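Aminoacyl-histidine dipeptidase (Vibrio alginolyticus, PDB 3MRU) probably hydrolyses dipeptides, aminoacyl-histidine substrates such as carnosine among them, as a zinc-dependent metallopeptidase of the M20C family. Local coordinates at residues 75-80 against 141-146; 168-173 against 449-454. One frame throughout, in Å; residues are numbered along the deposited sequence.

Interaction 1 of 2, residues 75-80 against 141-146; sequences VVLQAH and IEVLLT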
ATOM      1  N   VAL A  75      17.717  20.100  -1.330  1.00 89.69           N
ATOM      2  CA  VAL A  75      16.819  19.098  -1.889  1.00 87.76           C
ATOM      3  C   VAL A  75      17.368  17.703  -1.623  1.00 86.26           C
ATOM      4  O   VAL A  75      18.577  17.524  -1.481  1.00 85.87           O
ATOM      5  CB  VAL A  75      16.632  19.288  -3.405  1.00 72.95           C
ATOM      6  CG1 VAL A  75      15.732  18.200  -3.968  1.00 73.57           C
ATOM      7  CG2 VAL A  75      16.061  20.667  -3.700  1.00 73.17           C
ATOM      8  N   VAL A  76      16.478  16.720  -1.550  1.00 78.84           N
ATOM      9  CA  VAL A  76      16.883  15.343  -1.302  1.00 77.30           C
ATOM     10  C   VAL A  76      16.263  14.412  -2.325  1.00 76.11           C
ATOM     11  O   VAL A  76      15.069  14.143  -2.274  1.00 76.27           O
ATOM     12  CB  VAL A  76      16.475  14.860   0.102  1.00 92.46           C
ATOM     13  CG1 VAL A  76      17.285  13.627   0.506  1.00 92.53           C
ATOM     14  CG2 VAL A  76      16.651  15.958   1.137  1.00 92.74           C
ATOM     15  N   LEU A  77      17.082  13.925  -3.252  1.00 81.13           N
ATOM     16  CA  LEU A  77      16.671  12.905  -4.225  1.00 79.60           C
ATOM     17  C   LEU A  77      16.726  11.521  -3.587  1.00 78.62           C
ATOM     18  O   LEU A  77      17.695  11.186  -2.888  1.00 78.76           O
ATOM     19  CB  LEU A  77      17.558  12.956  -5.465  1.00 59.91           C
ATOM     20  CG  LEU A  77      17.650  14.340  -6.115  1.00 59.85           C
ATOM     21  CD1 LEU A  77      18.711  14.389  -7.200  1.00 60.24           C
ATOM     22  CD2 LEU A  77      16.327  14.703  -6.685  1.00 59.62           C
ATOM     23  N   GLN A  78      15.689  10.719  -3.804  1.00 60.99           N
ATOM     24  CA  GLN A  78      15.599   9.470  -3.066  1.00 59.16           C
ATOM     25  C   GLN A  78      15.032   8.332  -3.855  1.00 58.87           C
ATOM     26  O   GLN A  78      14.079   8.467  -4.619  1.00 58.56           O
ATOM     27  CB  GLN A  78      14.809   9.657  -1.772  1.00 58.11           C
ATOM     28  CG  GLN A  78      14.821   8.456  -0.813  1.00 54.62           C
ATOM     29  CD  GLN A  78      13.622   7.561  -0.976  1.00 49.77           C
ATOM     30  OE1 GLN A  78      13.704   6.367  -0.724  1.00 48.81           O
ATOM     31  NE2 GLN A  78      12.491   8.133  -1.377  1.00 47.46           N
ATOM     32  N   ALA A  79      15.667   7.199  -3.645  1.00 69.97           N
ATOM     33  CA  ALA A  79      15.292   5.946  -4.260  1.00 69.86           C
ATOM     34  C   ALA A  79      15.716   4.872  -3.266  1.00 69.59           C
ATOM     35  O   ALA A  79      16.368   5.178  -2.250  1.00 69.60           O
ATOM     36  CB  ALA A  79      16.015   5.766  -5.594  1.00 66.46           C
ATOM     37  N   HIS A  80      15.341   3.627  -3.548  1.00 51.78           N
ATOM     38  CA  HIS A  80      15.739   2.538  -2.710  1.00 51.05           C
ATOM     39  C   HIS A  80      16.551   1.560  -3.554  1.00 51.63           C
ATOM     40  O   HIS A  80      16.276   1.373  -4.751  1.00 51.38           O
ATOM     41  CB  HIS A  80      14.520   1.889  -2.119  1.00 58.23           C
ATOM     42  CG  HIS A  80      13.711   1.147  -3.118  1.00 56.88           C
ATOM     43  ND1 HIS A  80      14.025  -0.127  -3.524  1.00 56.27           N
ATOM     44  CD2 HIS A  80      12.581   1.488  -3.781  1.00 55.86           C
ATOM     45  CE1 HIS A  80      13.131  -0.538  -4.405  1.00 56.27           C
ATOM     46  NE2 HIS A  80      12.245   0.425  -4.580  1.00 55.93           N
ATOM     47  N   ILE A 141      22.518  19.741  -2.685  1.00 95.37           N
ATOM     48  CA  ILE A 141      21.852  18.457  -2.893  1.00 94.82           C
ATOM     49  C   ILE A 141      22.326  17.283  -2.038  1.00 94.08           C
ATOM     50  O   ILE A 141      23.524  17.056  -1.849  1.00 94.04           O
ATOM     51  CB  ILE A 141      21.882  18.127  -4.419  1.00 72.82           C
ATOM     52  CG1 ILE A 141      20.674  18.785  -5.101  1.00 72.59           C
ATOM     53  CG2 ILE A 141      21.858  16.612  -4.680  1.00 73.54           C
ATOM     54  CD1 ILE A 141      20.763  18.880  -6.622  1.00 73.07           C
ATOM     55  N   GLU A 142      21.340  16.549  -1.533  1.00 87.20           N
ATOM     56  CA  GLU A 142      21.548  15.297  -0.826  1.00 86.51           C
ATOM     57  C   GLU A 142      20.838  14.202  -1.599  1.00 85.39           C
ATOM     58  O   GLU A 142      19.773  14.428  -2.169  1.00 85.15           O
ATOM     59  CB  GLU A 142      20.980  15.374   0.594  1.00102.81           C
ATOM     60  CG  GLU A 142      21.444  16.599   1.404  1.00103.68           C
ATOM     61  CD  GLU A 142      20.959  16.572   2.852  1.00103.79           C
ATOM     62  OE1 GLU A 142      21.467  15.735   3.635  1.00104.60           O
ATOM     63  OE2 GLU A 142      20.074  17.387   3.206  1.00103.76           O
ATOM     64  N   VAL A 143      21.448  13.028  -1.649  1.00 77.62           N
ATOM     65  CA  VAL A 143      20.794  11.868  -2.215  1.00 76.49           C
ATOM     66  C   VAL A 143      20.611  10.868  -1.097  1.00 75.92           C
ATOM     67  O   VAL A 143      21.548  10.606  -0.341  1.00 76.02           O
ATOM     68  CB  VAL A 143      21.597  11.262  -3.419  1.00 58.96           C
ATOM     69  CG1 VAL A 143      21.488   9.742  -3.475  1.00 57.70           C
ATOM     70  CG2 VAL A 143      21.101  11.855  -4.724  1.00 58.34           C
ATOM     71  N   LEU A 144      19.404  10.326  -0.981  1.00 63.32           N
ATOM     72  CA  LEU A 144      19.149   9.283  -0.001  1.00 62.72           C
ATOM     73  C   LEU A 144      18.869   7.961  -0.677  1.00 62.38           C
ATOM     74  O   LEU A 144      17.901   7.830  -1.425  1.00 62.44           O
ATOM     75  CB  LEU A 144      17.958   9.653   0.876  1.00 65.61           C
ATOM     76  CG  LEU A 144      17.783   8.932   2.205  1.00 64.85           C
ATOM     77  CD1 LEU A 144      18.577   7.632   2.296  1.00 65.82           C
ATOM     78  CD2 LEU A 144      18.238   9.859   3.264  1.00 64.64           C
ATOM     79  N   LEU A 145      19.702   6.972  -0.406  1.00 67.50           N
ATOM     80  CA  LEU A 145      19.458   5.666  -0.964  1.00 67.80           C
ATOM     81  C   LEU A 145      19.114   4.707   0.147  1.00 68.63           C
ATOM     82  O   LEU A 145      19.997   4.241   0.876  1.00 69.21           O
ATOM     83  CB  LEU A 145      20.665   5.182  -1.753  1.00 64.25           C
ATOM     84  CG  LEU A 145      20.983   6.011  -2.989  1.00 63.46           C
ATOM     85  CD1 LEU A 145      22.248   5.539  -3.598  1.00 62.30           C
ATOM     86  CD2 LEU A 145      19.857   5.957  -4.018  1.00 64.04           C
ATOM     87  N   THR A 146      17.820   4.422   0.277  1.00 64.79           N
ATOM     88  CA  THR A 146      17.324   3.576   1.355  1.00 64.86           C
ATOM     89  C   THR A 146      17.386   2.108   1.013  1.00 65.88           C
ATOM     90  O   THR A 146      17.266   1.700  -0.145  1.00 65.13           O
ATOM     91  CB  THR A 146      15.887   3.909   1.746  1.00 47.35           C
ATOM     92  OG1 THR A 146      15.095   4.052   0.567  1.00 46.57           O
ATOM     93  CG2 THR A 146      15.845   5.181   2.533  1.00 46.68           C
TER

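Interaction 2 of 2, residues 168-173 against 449-454; sequences ILLNTD and DMVSFG. With ZN (zinc ion), chain D.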
ATOM      1  N   ILE A 168      12.640  19.839   1.360  1.00 86.44           N
ATOM      2  CA  ILE A 168      12.062  19.139   0.216  1.00 86.44           C
ATOM      3  C   ILE A 168      12.663  17.753  -0.022  1.00 86.44           C
ATOM      4  O   ILE A 168      13.831  17.507   0.279  1.00157.68           O
ATOM      5  CB  ILE A 168      12.195  19.968  -1.076  1.00 71.55           C
ATOM      6  CG1 ILE A 168      11.387  21.261  -0.967  1.00 71.55           C
ATOM      7  CG2 ILE A 168      11.752  19.155  -2.282  1.00 71.55           C
ATOM      8  CD1 ILE A 168      11.756  22.302  -1.999  1.00 71.55           C
ATOM      9  N   LEU A 169      11.848  16.855  -0.572  1.00 70.99           N
ATOM     10  CA  LEU A 169      12.280  15.504  -0.897  1.00 69.36           C
ATOM     11  C   LEU A 169      11.708  15.110  -2.232  1.00 68.19           C
ATOM     12  O   LEU A 169      10.572  15.432  -2.535  1.00 68.03           O
ATOM     13  CB  LEU A 169      11.789  14.533   0.171  1.00 65.85           C
ATOM     14  CG  LEU A 169      12.237  13.076   0.374  1.00 65.95           C
ATOM     15  CD1 LEU A 169      12.154  12.206  -0.882  1.00 64.24           C
ATOM     16  CD2 LEU A 169      13.607  13.007   1.015  1.00 63.10           C
ATOM     17  N   LEU A 170      12.497  14.418  -3.042  1.00 76.96           N
ATOM     18  CA  LEU A 170      11.995  13.920  -4.312  1.00 75.83           C
ATOM     19  C   LEU A 170      12.145  12.412  -4.423  1.00 74.75           C
ATOM     20  O   LEU A 170      13.237  11.891  -4.692  1.00 74.73           O
ATOM     21  CB  LEU A 170      12.654  14.643  -5.478  1.00 81.42           C
ATOM     22  CG  LEU A 170      12.523  16.170  -5.371  1.00 83.15           C
ATOM     23  CD1 LEU A 170      13.622  16.896  -6.147  1.00 84.51           C
ATOM     24  CD2 LEU A 170      11.122  16.703  -5.752  1.00 84.32           C
ATOM     25  N   ASN A 171      11.046  11.714  -4.171  1.00 59.01           N
ATOM     26  CA  ASN A 171      11.045  10.297  -4.317  1.00 57.86           C
ATOM     27  C   ASN A 171      10.716   9.917  -5.741  1.00 57.56           C
ATOM     28  O   ASN A 171       9.781  10.440  -6.345  1.00 57.59           O
ATOM     29  CB  ASN A 171      10.076   9.654  -3.354  1.00 73.15           C
ATOM     30  CG  ASN A 171       9.925   8.183  -3.619  1.00 73.17           C
ATOM     31  OD1 ASN A 171      10.613   7.368  -3.016  1.00 73.61           O
ATOM     32  ND2 ASN A 171       9.051   7.832  -4.557  1.00 72.18           N
ATOM     33  N   THR A 172      11.491   8.977  -6.265  1.00 57.30           N
ATOM     34  CA  THR A 172      11.417   8.572  -7.656  1.00 56.71           C
ATOM     35  C   THR A 172      10.811   7.183  -7.745  1.00 57.02           C
ATOM     36  O   THR A 172      11.140   6.418  -8.645  1.00 56.77           O
ATOM     37  CB  THR A 172      12.809   8.450  -8.206  1.00 65.80           C
ATOM     38  OG1 THR A 172      13.374   7.235  -7.715  1.00 66.02           O
ATOM     39  CG2 THR A 172      13.678   9.592  -7.727  1.00 65.54           C
ATOM     40  N   ASP A 173       9.930   6.857  -6.799  1.00 74.42           N
ATOM     41  CA  ASP A 173       9.473   5.481  -6.612  1.00 74.68           C
ATOM     42  C   ASP A 173       8.065   5.227  -7.173  1.00 75.54           C
ATOM     43  O   ASP A 173       7.598   4.089  -7.168  1.00 75.79           O
ATOM     44  CB  ASP A 173       9.573   5.093  -5.117  1.00 78.73           C
ATOM     45  CG  ASP A 173       9.595   3.570  -4.880  1.00 77.13           C
ATOM     46  OD1 ASP A 173       9.629   3.152  -3.691  1.00 75.44           O
ATOM     47  OD2 ASP A 173       9.586   2.795  -5.864  1.00 73.53           O
ATOM     48  N   ASP A 449       8.108  18.629   3.267  1.00127.94           N
ATOM     49  CA  ASP A 449       7.077  18.199   2.325  1.00126.30           C
ATOM     50  C   ASP A 449       7.822  17.482   1.216  1.00124.34           C
ATOM     51  O   ASP A 449       9.060  17.475   1.206  1.00124.38           O
ATOM     52  CB  ASP A 449       6.367  19.404   1.713  1.00128.12           C
ATOM     53  CG  ASP A 449       7.323  20.307   0.940  1.00129.66           C
ATOM     54  OD1 ASP A 449       8.525  20.377   1.335  1.00129.71           O
ATOM     55  OD2 ASP A 449       6.867  20.947  -0.059  1.00132.03           O
ATOM     56  N   MET A 450       7.079  16.908   0.272  1.00 79.34           N
ATOM     57  CA  MET A 450       7.690  16.065  -0.733  1.00 76.73           C
ATOM     58  C   MET A 450       6.772  15.635  -1.856  1.00 74.38           C
ATOM     59  O   MET A 450       5.583  15.958  -1.878  1.00 73.87           O
ATOM     60  CB  MET A 450       8.306  14.831  -0.068  1.00101.52           C
ATOM     61  CG  MET A 450       7.426  14.118   0.927  1.00102.13           C
ATOM     62  SD  MET A 450       8.384  13.006   1.973  1.00103.10           S
ATOM     63  CE  MET A 450       9.281  14.217   2.968  1.00102.62           C
ATOM     64  N   VAL A 451       7.367  14.915  -2.802  1.00 81.43           N
ATOM     65  CA  VAL A 451       6.694  14.471  -4.003  1.00 78.88           C
ATOM     66  C   VAL A 451       7.260  13.128  -4.389  1.00 77.05           C
ATOM     67  O   VAL A 451       8.390  12.805  -4.061  1.00 76.87           O
ATOM     68  CB  VAL A 451       6.900  15.427  -5.214  1.00 70.98           C
ATOM     69  CG1 VAL A 451       5.790  15.235  -6.222  1.00 70.41           C
ATOM     70  CG2 VAL A 451       6.907  16.854  -4.795  1.00 70.27           C
ATOM     71  N   SER A 452       6.454  12.368  -5.109  1.00 60.85           N
ATOM     72  CA  SER A 452       6.843  11.095  -5.621  1.00 59.11           C
ATOM     73  C   SER A 452       6.296  10.949  -7.036  1.00 57.55           C
ATOM     74  O   SER A 452       5.093  10.950  -7.247  1.00 56.93           O
ATOM     75  CB  SER A 452       6.318   9.989  -4.704  1.00 88.23           C
ATOM     76  OG  SER A 452       5.926   8.832  -5.440  1.00 89.36           O
ATOM     77  N   PHE A 453       7.203  10.821  -7.994  1.00 74.56           N
ATOM     78  CA  PHE A 453       6.873  10.573  -9.398  1.00 73.13           C
ATOM     79  C   PHE A 453       8.046   9.825 -10.043  1.00 72.49           C
ATOM     80  O   PHE A 453       9.195   9.930  -9.575  1.00 72.52           O
ATOM     81  CB  PHE A 453       6.954  11.877 -10.169  1.00 61.58           C
ATOM     82  CG  PHE A 453       8.311  12.505 -10.102  1.00 60.74           C
ATOM     83  CD1 PHE A 453       8.829  12.935  -8.882  1.00 60.90           C
ATOM     84  CD2 PHE A 453       9.089  12.627 -11.235  1.00 59.11           C
ATOM     85  CE1 PHE A 453      10.102  13.500  -8.799  1.00 61.76           C
ATOM     86  CE2 PHE A 453      10.356  13.191 -11.166  1.00 59.77           C
ATOM     87  CZ  PHE A 453      10.867  13.629  -9.950  1.00 61.37           C
ATOM     88  N   GLY A 454       7.766   9.101 -11.125  1.00 58.58           N
ATOM     89  CA  GLY A 454       8.808   8.431 -11.888  1.00 57.25           C
ATOM     90  C   GLY A 454       8.393   7.997 -13.278  1.00 56.55           C
ATOM     91  O   GLY A 454       7.300   8.304 -13.715  1.00 56.61           O
TER
HETATM   92 ZN    ZN D 492       9.571   0.510  -5.246  1.00105.36          ZN

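Interaction 1 of 2, residues 75-80 against 141-146
V76 lays its CG1 beside the CB of L144, 4.0 Å away, the two side chains pointing the same way from neighbouring parallel strands. Its first torsion puts CG1 anti to the backbone N (chi1 -161°), where it also meets the carbonyl O of E142. On this same face Q78 CG lies 3.8 Å from L144 CB, and L144 thus packs against two side chains of strand 75-80. The other face is wholly apolar: L77 CB touches V143 CG2 at 3.8 Å, and L145 CD2 comes to 4.2 Å from A79 CB, the small alanine leaving the leucine's end room beside it. Aliphatic residues suit this face, which is buried under helices, whereas the face of V76 mixes apolar and polar side chains. There E142 sends its carboxylate to the backbone N of K165. The backbones are joined in the parallel pattern. L77, for instance, bonds both neighbours of its partner V143: L77 N to E142 O at 2.9 Å and L144 N to L77 O at 2.7 Å. T146 N ends the ladder on A79 O, 3.0 Å away. At this C-terminal end of the strands H80 turns its imidazole away from T146 toward D173 and D119, its hydrogen-bond partner; all three belong to the zinc site. The pair lies inside a mixed sheet, between strands 59-63 and 168-171, and helices 124-132 and 469-485 cover the face of L77.

Interaction 2 of 2, residues 168-173 against 449-454
L169 presents its CB to M450 CB at 3.5 Å, the two side chains running side by side in the same direction from parallel strands. M450 can be followed outward from there. Its CB also lies 3.4 Å from the carbonyl O of L169; CG, set between the backbone N and the carbonyl carbon (chi1 47°), leads to SD, which passes L169 CB and CG. The bend at chi3 (71°) then brings the methyl CE back to 3.8 Å from L169 CB. A long, flexible thioether suits this place, because it can follow the contour of a leucine. On the other face L170 CB meets the edge of the F453 ring at CE1, near the ring plane, 4.3 Å away, and L170 CD2 reaches V451 CG2. Backbone bonds join the strands: V451 N to L169 O at 3.3 Å and N171 N to V451 O at 2.9 Å. One more, from F453 N to N171 O, carries the pairing past the end of strand 449-452. Beyond strand 168-171 the chain turns into a loop, where D173 OD2 binds a zinc ion at 2.4 Å and also accepts a hydrogen bond from N120; H80 and D119 belong to the same metal site. Strand 449-452 is outermost in the mixed sheet, and strand 75-80 flanks 168-171 on its other side. Helix 410-420 packs on I168 and V451, while helix 469-485 covers L170 and F453.

How the interactions relate
Both interactions are buried parallel pairs in one mixed sheet, joined through neighbouring strands 75-80 and 168-171: V76 O and L170 N, 2.7 Å apart, probably form one of the hydrogen bonds between them. Interaction 1 lies inside the sheet, with regular backbone bonds and mainly aliphatic packing; interaction 2 joins the outermost strand, where a thioether and a phenyl ring enter the packing. Helix 469-485 packs against both. The two converge at the C-terminal ends of their strands, the usual place for active-site residues in parallel sheets, where H80 from interaction 1 and D173 from interaction 2 share a zinc site.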